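Local structure of Trypsin/factor XIIA inhibitor (Zea mays, 1BEA) at residues Ile12-Leu17 / Thr58-Leu63; Leu17-Tyr23 / Arg43-Leu48; Ala53-Cys57 / Leu106-Ser110; Ile62-Gly66 / Arg88-Arg92; Arg92-Ala96 / Pro116-Gly120. The protein potently inhibits mammalian trypsin and specifically inhibits factor XIIa (activated Hageman factor). The contacts are given in a common frame with arbitrary orientation. Numbering follows the deposited sequence.

Contact 1 (Ile12-Leu17 / Thr58-Leu63); sequences IPHNPL and TALSIL
This is a buried, mainly apolar loop-on-helix contact: the irregular segment I12-L17, which leads into helix 18-29, lies along one side of helix 56-65 at T58-L63. It is core packing in the all-helical, disulfide-rich cereal inhibitor fold, burying 362 Å² with no hydrogen bond between the segments. Two points set the register, I12 CA to A59 CA at 6.5 Å and P16 CA to L63 CA at 6.7 Å, so the loop meets successive turns of the helix. Between them the chain bulges outward: I12, P13, H14 and P16 are extended (phi -62 to -115°, psi 137 to 158°), whereas N15 (45/72°) and L17 (49/52°) take positive phi and turn the chain back. I12, with chi1 m and chi2 t, reaches the helix through CD1, which lies 3.6 Å from A59 N, 3.8 Å from T58 CG2 and 4.2 Å from I62 CD1. P16 CG rests 3.7 Å from I62 CG2. L17, also m and t, sends CD1 to 4.1 Å from A59 CB and 3.9 Å from L60 CD2, while L63 (chi1 t, chi2 p) brings CD1 within 3.8 Å of P16 O. L17 is the N-cap residue of helix 18-29; L63 also packs on C20 and R21 of that helix, and I51, from the loop between helices 37-49 and 56-65, touches both L17 and A59.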
# COMPACT_ATOMS: atom_id res chain seq x y z
N ILE A 12 -12.34 1.33 1.68
CA ILE A 12 -10.93 1.36 2.06
C ILE A 12 -10.85 2.27 3.25
O ILE A 12 -11.51 3.30 3.29
CB ILE A 12 -10.06 1.93 0.89
CG1 ILE A 12 -10.07 0.93 -0.26
CG2 ILE A 12 -8.60 2.29 1.39
CD1 ILE A 12 -9.40 1.44 -1.53
N PRO A 13 -10.08 1.89 4.27
CA PRO A 13 -9.88 2.67 5.50
C PRO A 13 -9.25 3.99 5.18
O PRO A 13 -8.63 4.15 4.14
CB PRO A 13 -8.93 1.82 6.34
CG PRO A 13 -9.08 0.45 5.78
CD PRO A 13 -9.36 0.61 4.32
N HIS A 14 -9.41 4.97 6.06
CA HIS A 14 -8.78 6.24 5.80
C HIS A 14 -7.33 5.91 6.11
O HIS A 14 -7.07 5.01 6.90
CB HIS A 14 -9.30 7.31 6.75
CG HIS A 14 -10.31 8.21 6.10
ND1 HIS A 14 -11.65 8.19 6.43
CD2 HIS A 14 -10.18 9.10 5.08
CE1 HIS A 14 -12.31 9.02 5.64
NE2 HIS A 14 -11.44 9.58 4.81
N ASN A 15 -6.39 6.59 5.46
CA ASN A 15 -4.98 6.33 5.70
C ASN A 15 -4.80 4.82 5.74
O ASN A 15 -4.55 4.21 6.77
CB ASN A 15 -4.59 7.02 7.01
CG ASN A 15 -4.45 8.52 6.80
OD1 ASN A 15 -3.84 8.95 5.80
ND2 ASN A 15 -5.02 9.32 7.71
N PRO A 16 -4.90 4.22 4.57
CA PRO A 16 -4.78 2.78 4.45
C PRO A 16 -3.39 2.17 4.48
O PRO A 16 -2.40 2.81 4.14
CB PRO A 16 -5.46 2.52 3.11
CG PRO A 16 -5.09 3.67 2.29
CD PRO A 16 -5.09 4.87 3.26
N LEU A 17 -3.37 0.90 4.86
CA LEU A 17 -2.18 0.08 4.89
C LEU A 17 -0.98 0.76 5.59
O LEU A 17 0.13 0.76 5.08
CB LEU A 17 -1.83 -0.32 3.42
CG LEU A 17 -2.96 -0.75 2.45
CD1 LEU A 17 -2.37 -1.00 1.03
CD2 LEU A 17 -3.60 -2.01 2.94
N THR A 58 -6.60 -0.71 -5.66
CA THR A 58 -6.85 0.68 -5.43
C THR A 58 -6.19 1.10 -4.11
O THR A 58 -5.56 2.14 -4.02
CB THR A 58 -8.35 0.90 -5.40
OG1 THR A 58 -8.89 0.52 -6.68
CG2 THR A 58 -8.71 2.36 -5.17
N ALA A 59 -6.34 0.28 -3.08
CA ALA A 59 -5.74 0.59 -1.80
C ALA A 59 -4.23 0.77 -2.05
O ALA A 59 -3.66 1.77 -1.64
CB ALA A 59 -5.98 -0.53 -0.88
N LEU A 60 -3.61 -0.19 -2.74
CA LEU A 60 -2.18 -0.14 -3.08
C LEU A 60 -1.86 1.18 -3.77
O LEU A 60 -0.90 1.91 -3.44
CB LEU A 60 -1.84 -1.26 -4.05
CG LEU A 60 -1.39 -2.56 -3.45
CD1 LEU A 60 -0.54 -3.37 -4.45
CD2 LEU A 60 -0.61 -2.22 -2.21
N SER A 61 -2.67 1.49 -4.76
CA SER A 61 -2.47 2.72 -5.48
C SER A 61 -2.58 3.97 -4.57
O SER A 61 -1.81 4.93 -4.67
CB SER A 61 -3.47 2.79 -6.60
OG SER A 61 -3.31 3.99 -7.32
N ILE A 62 -3.53 3.97 -3.66
CA ILE A 62 -3.64 5.13 -2.79
C ILE A 62 -2.38 5.20 -1.94
O ILE A 62 -1.80 6.25 -1.74
CB ILE A 62 -4.90 4.99 -1.94
CG1 ILE A 62 -6.10 5.28 -2.85
CG2 ILE A 62 -4.82 5.91 -0.69
CD1 ILE A 62 -7.47 5.07 -2.24
N LEU A 63 -1.91 4.06 -1.48
CA LEU A 63 -0.72 4.07 -0.69
C LEU A 63 0.46 4.55 -1.51
O LEU A 63 1.25 5.36 -1.03
CB LEU A 63 -0.44 2.68 -0.10
CG LEU A 63 0.91 2.60 0.62
CD1 LEU A 63 0.72 3.22 2.03
CD2 LEU A 63 1.48 1.14 0.70

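Contact 2 (Leu17-Tyr23 / Arg43-Leu48)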
# COMPACT_ATOMS: atom_id res chain seq x y z
N LEU A 17 -3.37 0.90 4.86
CA LEU A 17 -2.18 0.08 4.89
C LEU A 17 -0.98 0.76 5.59
O LEU A 17 0.13 0.76 5.08
CB LEU A 17 -1.83 -0.32 3.42
CG LEU A 17 -2.96 -0.75 2.45
CD1 LEU A 17 -2.37 -1.00 1.03
CD2 LEU A 17 -3.60 -2.01 2.94
N PRO A 18 -1.20 1.27 6.84
CA PRO A 18 -0.16 1.95 7.62
C PRO A 18 1.07 1.07 7.77
O PRO A 18 2.18 1.59 7.76
CB PRO A 18 -0.79 2.17 9.01
CG PRO A 18 -2.25 1.97 8.84
CD PRO A 18 -2.45 1.10 7.61
N SER A 19 0.86 -0.24 7.95
CA SER A 19 1.97 -1.17 8.13
C SER A 19 2.68 -1.47 6.82
O SER A 19 3.85 -1.88 6.80
CB SER A 19 1.50 -2.52 8.69
OG SER A 19 1.16 -2.47 10.06
N CYS A 20 1.97 -1.31 5.71
CA CYS A 20 2.63 -1.59 4.43
C CYS A 20 3.57 -0.49 4.16
O CYS A 20 4.64 -0.75 3.64
CB CYS A 20 1.61 -1.71 3.33
SG CYS A 20 0.61 -3.21 3.52
N ARG A 21 3.20 0.75 4.53
CA ARG A 21 4.07 1.94 4.38
C ARG A 21 5.45 1.66 4.93
O ARG A 21 6.43 1.85 4.20
CB ARG A 21 3.52 3.15 5.14
CG ARG A 21 4.36 4.42 4.98
CD ARG A 21 3.68 5.65 5.60
NE ARG A 21 2.52 6.12 4.83
CZ ARG A 21 2.58 6.79 3.67
NH1 ARG A 21 3.75 7.08 3.09
NH2 ARG A 21 1.44 7.16 3.08
N TRP A 22 5.52 1.20 6.19
CA TRP A 22 6.74 0.87 6.95
C TRP A 22 7.48 -0.34 6.46
O TRP A 22 8.70 -0.42 6.58
CB TRP A 22 6.42 0.60 8.44
CG TRP A 22 5.98 1.79 9.16
CD1 TRP A 22 4.97 1.86 10.07
CD2 TRP A 22 6.44 3.14 8.96
NE1 TRP A 22 4.77 3.16 10.45
CE2 TRP A 22 5.65 3.97 9.79
CE3 TRP A 22 7.44 3.72 8.17
CZ2 TRP A 22 5.83 5.36 9.84
CZ3 TRP A 22 7.62 5.08 8.22
CH2 TRP A 22 6.82 5.89 9.05
N TYR A 23 6.72 -1.32 5.98
CA TYR A 23 7.34 -2.51 5.42
C TYR A 23 8.09 -2.06 4.14
O TYR A 23 9.22 -2.45 3.89
CB TYR A 23 6.26 -3.54 5.10
CG TYR A 23 6.75 -4.75 4.33
CD1 TYR A 23 8.02 -5.27 4.55
CD2 TYR A 23 5.93 -5.39 3.41
CE1 TYR A 23 8.47 -6.39 3.87
CE2 TYR A 23 6.37 -6.52 2.72
CZ TYR A 23 7.64 -7.02 2.96
OH TYR A 23 8.11 -8.13 2.28
N ARG A 43 1.93 -8.13 9.05
CA ARG A 43 1.04 -7.03 9.42
C ARG A 43 0.55 -6.20 8.24
O ARG A 43 -0.58 -5.71 8.23
CB ARG A 43 1.72 -6.18 10.51
CG ARG A 43 1.98 -6.98 11.80
CD ARG A 43 2.52 -6.12 12.93
NE ARG A 43 2.10 -4.73 12.80
CZ ARG A 43 0.96 -4.24 13.30
NH1 ARG A 43 0.14 -5.04 13.97
NH2 ARG A 43 0.64 -2.95 13.13
N CYS A 44 1.39 -6.04 7.23
CA CYS A 44 0.98 -5.33 6.03
C CYS A 44 -0.03 -6.24 5.25
O CYS A 44 -1.10 -5.82 4.83
CB CYS A 44 2.23 -5.08 5.19
SG CYS A 44 1.89 -4.76 3.44
N CYS A 45 0.35 -7.50 5.10
CA CYS A 45 -0.48 -8.48 4.38
C CYS A 45 -1.81 -8.54 5.05
O CYS A 45 -2.83 -8.43 4.42
CB CYS A 45 0.18 -9.85 4.41
SG CYS A 45 1.65 -9.92 3.32
N ARG A 46 -1.80 -8.73 6.36
CA ARG A 46 -3.04 -8.77 7.11
C ARG A 46 -3.91 -7.57 6.79
O ARG A 46 -5.12 -7.72 6.60
CB ARG A 46 -2.72 -8.81 8.59
CG ARG A 46 -3.78 -9.45 9.44
CD ARG A 46 -4.81 -8.40 9.81
NE ARG A 46 -4.81 -8.12 11.24
CZ ARG A 46 -4.74 -6.90 11.76
NH1 ARG A 46 -4.66 -5.82 10.97
NH2 ARG A 46 -4.75 -6.74 13.08
N GLU A 47 -3.33 -6.38 6.71
CA GLU A 47 -4.10 -5.17 6.43
C GLU A 47 -4.69 -5.12 5.00
O GLU A 47 -5.81 -4.62 4.78
CB GLU A 47 -3.22 -3.92 6.64
CG GLU A 47 -3.24 -3.45 8.05
CD GLU A 47 -2.10 -2.48 8.36
OE1 GLU A 47 -1.47 -1.95 7.42
OE2 GLU A 47 -1.86 -2.26 9.56
N LEU A 48 -3.89 -5.60 4.05
CA LEU A 48 -4.29 -5.65 2.66
C LEU A 48 -5.41 -6.67 2.46
O LEU A 48 -6.32 -6.49 1.64
CB LEU A 48 -3.07 -6.02 1.81
CG LEU A 48 -3.01 -5.77 0.29
CD1 LEU A 48 -3.52 -4.38 -0.10
CD2 LEU A 48 -1.56 -5.94 -0.16
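A disulfide bonds the two helices directly: C20 SG and C44 SG are 2.0 Å apart with chi3 95°, and C20 CA lies just 4.4 Å from C44 CA. The segment axes of 18-23 and 43-48 run at 143° and approach to 7.8 Å, so the pair is roughly antiparallel. Beside the disulfide, E47 OE1 accepts from S19 N (2.9 Å, 151° at the hydrogen) and E47 OE2 from S19 OG (3.1 Å), which places a carboxylate at the amino end of helix 18-29, just after the N-cap residue L17. L17 packs inward, its CD1 3.7 Å from L48 CD1. At the other end of the contact, C44 SG meets the edge of the Y23 ring, 5.4 Å from its centroid and 78° off the normal; the Y23 hydroxyl bonds E103. The neighbouring C45 is disulfide-bonded to C104. Adjacent cysteines on one helix, each bonded to a different part of the chain, are typical of the all-helical prolamin fold of cereal trypsin/alpha-amylase inhibitors.

Contact 3 (Ala53-Cys57 / Leu106-Ser110)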
# COMPACT_ATOMS: atom_id res chain seq x y z
N ALA A 53 -11.39 -7.84 -1.84
CA ALA A 53 -10.58 -8.17 -2.99
C ALA A 53 -10.69 -7.17 -4.11
O ALA A 53 -9.69 -6.76 -4.68
CB ALA A 53 -10.93 -9.55 -3.50
N TYR A 54 -11.91 -6.75 -4.44
CA TYR A 54 -12.08 -5.78 -5.55
C TYR A 54 -11.40 -4.41 -5.37
O TYR A 54 -11.12 -3.73 -6.36
CB TYR A 54 -13.57 -5.56 -5.89
CG TYR A 54 -14.48 -5.26 -4.72
CD1 TYR A 54 -14.99 -6.30 -3.92
CD2 TYR A 54 -14.85 -3.95 -4.41
CE1 TYR A 54 -15.84 -6.04 -2.83
CE2 TYR A 54 -15.70 -3.65 -3.30
CZ TYR A 54 -16.20 -4.71 -2.52
OH TYR A 54 -17.03 -4.44 -1.44
N CYS A 55 -11.15 -4.02 -4.12
CA CYS A 55 -10.49 -2.74 -3.81
C CYS A 55 -9.01 -2.86 -3.48
O CYS A 55 -8.38 -1.84 -3.23
CB CYS A 55 -11.14 -2.08 -2.59
SG CYS A 55 -12.88 -1.58 -2.77
N ARG A 56 -8.43 -4.06 -3.50
CA ARG A 56 -7.05 -4.21 -3.11
C ARG A 56 -6.05 -3.41 -3.93
O ARG A 56 -5.19 -2.73 -3.37
CB ARG A 56 -6.70 -5.68 -3.00
CG ARG A 56 -7.12 -6.24 -1.65
CD ARG A 56 -7.24 -7.74 -1.63
NE ARG A 56 -7.98 -8.27 -0.47
CZ ARG A 56 -8.37 -9.54 -0.37
NH1 ARG A 56 -8.10 -10.37 -1.35
NH2 ARG A 56 -9.04 -9.98 0.68
N CYS A 57 -6.18 -3.41 -5.25
CA CYS A 57 -5.23 -2.65 -6.08
C CYS A 57 -5.38 -1.14 -5.87
O CYS A 57 -4.42 -0.37 -5.92
CB CYS A 57 -5.43 -2.97 -7.57
SG CYS A 57 -5.03 -4.68 -8.10
N LEU A 106 -2.28 -12.19 -2.58
CA LEU A 106 -3.70 -11.96 -2.38
C LEU A 106 -4.41 -11.68 -3.70
O LEU A 106 -3.92 -10.90 -4.53
CB LEU A 106 -3.91 -10.78 -1.44
CG LEU A 106 -3.61 -11.09 0.01
CD1 LEU A 106 -3.27 -9.81 0.75
CD2 LEU A 106 -4.81 -11.81 0.61
N ALA A 107 -5.56 -12.31 -3.88
CA ALA A 107 -6.37 -12.14 -5.08
C ALA A 107 -7.00 -10.73 -5.14
O ALA A 107 -7.35 -10.14 -4.11
CB ALA A 107 -7.47 -13.24 -5.11
N THR A 108 -7.16 -10.20 -6.34
CA THR A 108 -7.77 -8.91 -6.51
C THR A 108 -9.06 -9.05 -7.32
O THR A 108 -9.72 -10.10 -7.34
CB THR A 108 -6.81 -7.96 -7.23
OG1 THR A 108 -6.57 -8.42 -8.57
CG2 THR A 108 -5.52 -7.92 -6.48
N ILE A 109 -9.42 -7.98 -8.00
CA ILE A 109 -10.64 -7.97 -8.78
C ILE A 109 -10.61 -8.99 -9.92
O ILE A 109 -11.65 -9.50 -10.34
CB ILE A 109 -10.88 -6.57 -9.35
CG1 ILE A 109 -12.22 -6.51 -10.05
CG2 ILE A 109 -9.81 -6.21 -10.28
CD1 ILE A 109 -12.75 -5.12 -10.13
N SER A 110 -9.42 -9.30 -10.40
CA SER A 110 -9.30 -10.26 -11.48
C SER A 110 -9.32 -11.67 -10.88
O SER A 110 -9.38 -12.65 -11.62
CB SER A 110 -7.98 -10.06 -12.22
OG SER A 110 -6.93 -10.64 -11.45
O HOH W 1 -8.28 -5.08 -7.01
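R56 and T108 lose the most surface here, 63 and 60 Å², and they join the start of helix 56-65 to the loop 106-110 in different ways. R56 acts through its guanidinium: NH1 donates to A107 O at 2.9 Å (148° at the hydrogen), with the oxygen near the guanidinium plane, while L106 CD2 lies over one face, 4.1 Å from NH1. The other nitrogens of R56 turn to the end of helix 37-49 and beyond, NE to I51 O and NH2 to A49 O. T108 packs instead, its CG2 3.7 Å from C57 SG, and its CA makes a CA-H...O contact with A53 O at 3.4 Å. I109, with 44 Å² covered, sets CD1 4.3 Å from Y54 CB. A water fills the gap between the backbones, donating to A53 O (3.2 Å) and accepting from C57 N (3.2 Å) and I109 N (3.3 Å). Two disulfides, C55-C6 and C57-C115, anchor the same helix start, and L106 packs on L48 and A49, bringing helix 37-49 against the loop that follows helix 88-95.

Contact 4 (Ile62-Gly66 / Arg88-Arg92)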
# COMPACT_ATOMS: atom_id res chain seq x y z
N ILE A 62 -3.53 3.97 -3.66
CA ILE A 62 -3.64 5.13 -2.79
C ILE A 62 -2.38 5.20 -1.94
O ILE A 62 -1.80 6.25 -1.74
CB ILE A 62 -4.90 4.99 -1.94
CG1 ILE A 62 -6.10 5.28 -2.85
CG2 ILE A 62 -4.82 5.91 -0.69
CD1 ILE A 62 -7.47 5.07 -2.24
N LEU A 63 -1.91 4.06 -1.48
CA LEU A 63 -0.72 4.07 -0.69
C LEU A 63 0.46 4.55 -1.51
O LEU A 63 1.25 5.36 -1.03
CB LEU A 63 -0.44 2.68 -0.10
CG LEU A 63 0.91 2.60 0.62
CD1 LEU A 63 0.72 3.22 2.03
CD2 LEU A 63 1.48 1.14 0.70
N MET A 64 0.59 4.12 -2.77
CA MET A 64 1.75 4.54 -3.54
C MET A 64 1.72 6.02 -3.90
O MET A 64 2.67 6.79 -3.65
CB MET A 64 1.83 3.77 -4.85
CG MET A 64 2.20 2.31 -4.75
SD MET A 64 1.77 1.34 -6.29
CE MET A 64 2.78 2.19 -7.56
N ASP A 65 0.62 6.43 -4.49
CA ASP A 65 0.50 7.80 -4.96
C ASP A 65 -0.48 8.75 -4.29
O ASP A 65 -0.51 9.93 -4.62
CB ASP A 65 0.27 7.75 -6.47
CG ASP A 65 1.19 6.74 -7.12
OD1 ASP A 65 2.34 6.63 -6.64
OD2 ASP A 65 0.80 6.03 -8.06
N GLY A 66 -1.26 8.24 -3.35
CA GLY A 66 -2.20 9.08 -2.63
C GLY A 66 -3.53 9.30 -3.33
O GLY A 66 -3.73 8.97 -4.51
N ARG A 88 11.01 8.69 -3.75
CA ARG A 88 9.68 8.11 -3.84
C ARG A 88 9.56 7.06 -4.94
O ARG A 88 8.88 6.06 -4.75
CB ARG A 88 8.68 9.24 -4.02
CG ARG A 88 7.78 9.11 -5.16
CD ARG A 88 6.68 10.10 -5.04
NE ARG A 88 5.79 9.93 -6.17
CZ ARG A 88 4.77 9.10 -6.17
NH1 ARG A 88 4.49 8.36 -5.09
NH2 ARG A 88 4.04 8.99 -7.26
N GLU A 89 10.27 7.26 -6.04
CA GLU A 89 10.25 6.31 -7.16
C GLU A 89 10.80 4.94 -6.77
O GLU A 89 10.40 3.89 -7.31
CB GLU A 89 11.05 6.86 -8.35
CG GLU A 89 12.10 7.91 -7.99
CD GLU A 89 11.53 9.32 -7.91
OE1 GLU A 89 10.71 9.71 -8.78
OE2 GLU A 89 11.90 10.07 -6.98
N VAL A 90 11.74 4.94 -5.84
CA VAL A 90 12.30 3.67 -5.41
C VAL A 90 11.31 2.87 -4.58
O VAL A 90 11.21 1.66 -4.73
CB VAL A 90 13.55 3.86 -4.58
CG1 VAL A 90 14.28 2.54 -4.49
CG2 VAL A 90 14.44 4.95 -5.20
N GLN A 91 10.58 3.54 -3.70
CA GLN A 91 9.63 2.84 -2.84
C GLN A 91 8.40 2.33 -3.60
O GLN A 91 7.88 1.27 -3.31
CB GLN A 91 9.22 3.76 -1.70
CG GLN A 91 10.33 4.64 -1.18
CD GLN A 91 9.77 5.72 -0.30
OE1 GLN A 91 8.86 5.47 0.47
NE2 GLN A 91 10.28 6.94 -0.43
N ARG A 92 7.97 3.11 -4.59
CA ARG A 92 6.83 2.80 -5.46
C ARG A 92 6.97 1.44 -6.16
O ARG A 92 6.06 0.59 -6.15
CB ARG A 92 6.73 3.83 -6.56
CG ARG A 92 5.76 4.93 -6.33
CD ARG A 92 5.58 5.73 -7.61
NE ARG A 92 4.24 5.65 -8.16
CZ ARG A 92 3.87 4.85 -9.15
NH1 ARG A 92 4.73 4.03 -9.71
NH2 ARG A 92 2.65 4.90 -9.62
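D65, the last residue of helix 56-65, receives two arginines of helix 88-95 on one carboxylate. D65 OD1 accepts from R92 NE at 2.6 Å (154° at the hydrogen), from R88 NH2 at 3.0 Å (150°) and from R88 NH1 at 3.2 Å (139°); D65 OD2 accepts from R92 NH2 at 2.7 Å (153°). R92 thus makes a two-point salt bridge, NE and NH2 each to a separate oxygen, whereas both terminal nitrogens of R88 converge on OD1. R88 NH1 is shared further: it donates to M64 O at 2.8 Å, although at only 133°, and to L80 O.

The result is a salt-bridge network between the C-terminal end of one helix and the first two turns of the next, the two being consecutive helices linked by the long irregular connection 66-87. G66 marks the helix end: its N donates to I62 O at 2.6 Å, while its phi of 84° with psi 170° would jam a CB against the preceding carbonyl oxygen. That connection also supplies partners, since R79 NH1 donates to D65 O and Q91 NE2 to E81 O. The apolar share falls to M64, whose CB points toward the other helix and whose CE lies over one face of the R92 guanidinium, 3.3 Å from R92 CZ. M64 CA and R92 CA are 5.7 Å apart, the nearest backbone approach between the two segments.

Contact 5 (Arg92-Ala96 / Pro116-Gly120)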
# COMPACT_ATOMS: atom_id res chain seq x y z
N ARG A 92 7.97 3.11 -4.59
CA ARG A 92 6.83 2.80 -5.46
C ARG A 92 6.97 1.44 -6.16
O ARG A 92 6.06 0.59 -6.15
CB ARG A 92 6.73 3.83 -6.56
CG ARG A 92 5.76 4.93 -6.33
CD ARG A 92 5.58 5.73 -7.61
NE ARG A 92 4.24 5.65 -8.16
CZ ARG A 92 3.87 4.85 -9.15
NH1 ARG A 92 4.73 4.03 -9.71
NH2 ARG A 92 2.65 4.90 -9.62
N GLY A 93 8.12 1.26 -6.80
CA GLY A 93 8.38 0.01 -7.48
C GLY A 93 8.13 -1.16 -6.56
O GLY A 93 7.43 -2.10 -6.90
N PHE A 94 8.68 -1.12 -5.36
CA PHE A 94 8.48 -2.24 -4.47
C PHE A 94 7.07 -2.36 -3.93
O PHE A 94 6.60 -3.48 -3.69
CB PHE A 94 9.44 -2.16 -3.30
CG PHE A 94 9.19 -3.22 -2.27
CD1 PHE A 94 9.33 -4.57 -2.60
CD2 PHE A 94 8.74 -2.87 -0.99
CE1 PHE A 94 9.03 -5.56 -1.68
CE2 PHE A 94 8.43 -3.85 -0.06
CZ PHE A 94 8.58 -5.19 -0.40
N ALA A 95 6.40 -1.23 -3.72
CA ALA A 95 5.04 -1.26 -3.18
C ALA A 95 4.07 -1.92 -4.14
O ALA A 95 3.10 -2.55 -3.73
CB ALA A 95 4.55 0.15 -2.87
N ALA A 96 4.33 -1.77 -5.43
CA ALA A 96 3.43 -2.35 -6.41
C ALA A 96 3.39 -3.89 -6.40
O ALA A 96 2.45 -4.48 -6.91
CB ALA A 96 3.79 -1.81 -7.78
N PRO A 116 -2.11 -5.26 -12.47
CA PRO A 116 -1.56 -4.85 -13.77
C PRO A 116 -1.45 -3.36 -14.15
O PRO A 116 -0.61 -2.97 -14.97
CB PRO A 116 -2.42 -5.64 -14.79
CG PRO A 116 -3.64 -6.10 -14.01
CD PRO A 116 -3.23 -6.21 -12.58
N TRP A 117 -2.27 -2.53 -13.54
CA TRP A 117 -2.25 -1.12 -13.91
C TRP A 117 -1.60 -0.24 -12.86
O TRP A 117 -1.19 0.86 -13.16
CB TRP A 117 -3.68 -0.66 -14.13
CG TRP A 117 -4.48 -0.71 -12.86
CD1 TRP A 117 -5.17 -1.79 -12.35
CD2 TRP A 117 -4.68 0.37 -11.94
NE1 TRP A 117 -5.79 -1.44 -11.17
CE2 TRP A 117 -5.51 -0.13 -10.89
CE3 TRP A 117 -4.25 1.71 -11.89
CZ2 TRP A 117 -5.91 0.67 -9.81
CZ3 TRP A 117 -4.65 2.51 -10.81
CH2 TRP A 117 -5.48 1.98 -9.79
N ILE A 118 -1.54 -0.76 -11.63
CA ILE A 118 -1.00 -0.05 -10.48
C ILE A 118 0.24 0.77 -10.75
O ILE A 118 0.18 2.00 -10.79
CB ILE A 118 -0.71 -1.05 -9.31
CG1 ILE A 118 -1.98 -1.22 -8.49
CG2 ILE A 118 0.35 -0.53 -8.35
CD1 ILE A 118 -2.75 0.05 -8.37
N LEU A 119 1.36 0.09 -10.96
CA LEU A 119 2.62 0.78 -11.18
C LEU A 119 2.66 1.68 -12.39
O LEU A 119 2.54 1.22 -13.52
CB LEU A 119 3.73 -0.25 -11.26
CG LEU A 119 5.08 0.40 -11.00
CD1 LEU A 119 5.65 -0.09 -9.67
CD2 LEU A 119 6.00 0.11 -12.17
N GLY A 120 2.87 2.97 -12.17
CA GLY A 120 2.91 3.90 -13.29
C GLY A 120 1.63 3.99 -14.14
O GLY A 120 0.61 3.35 -13.80
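Apolar packing accounts for most of this small surface contact, which buries 244 Å² between the end of helix 88-95 and the last modelled residues of the chain, themselves part of the C-terminal propeptide. A96 points its CB at the tail, 3.7 Å from I118 CG2, with the side chain of L119 alongside. L119 CD1 also lies against the helix backbone, 3.6 Å from R92 O and 3.5 Å from G93 CA. The nearest CA pair is A96 with L119, at 5.8 Å.

Polar groups meet without bonding. R92 NH2 is 3.2 Å from G120 N and R92 NH1 is 3.3 Å from the same atom, but all three nitrogens are donors, so neither approach is a hydrogen bond; G120 is poorly ordered besides. The charge of R92 is met by D65, in a salt bridge to helix 56-65. The R92 guanidinium also lies beside the L119 side chain, R92 NH1 being 3.9 Å from L119 CG.

I118 packs on S61 and M64 of helix 56-65, and A95 packs on M64 of that helix and on L80. F94, its CB directed away from the tail, packs on helix 18-29 and stacks edge-to-face with Y23.

Overall arrangement
Helix 56-65 ties the set together: contacts 1, 3 and 4 use it directly, and I118 of contact 5 packs against it. Contact 2 is nested within the loop closed by contact 1, and both share L17; contact 4 begins on the segment where contact 1 ends, and contacts 4 and 5 share R92, their centres 8 Å apart. Contact 3 crosses contacts 1 and 5 along the chain. Contacts 3 and 4, with centres 18 Å apart, do not touch, while contacts 2 and 4 lie on opposite sides of the chain's centre. Four helices, irregular loops and disulfides thus interlock in one compact, strand-free domain. Only contact 2 approaches the protease-cleaved bond, R43 lying about 5 Å from L35 between side chains.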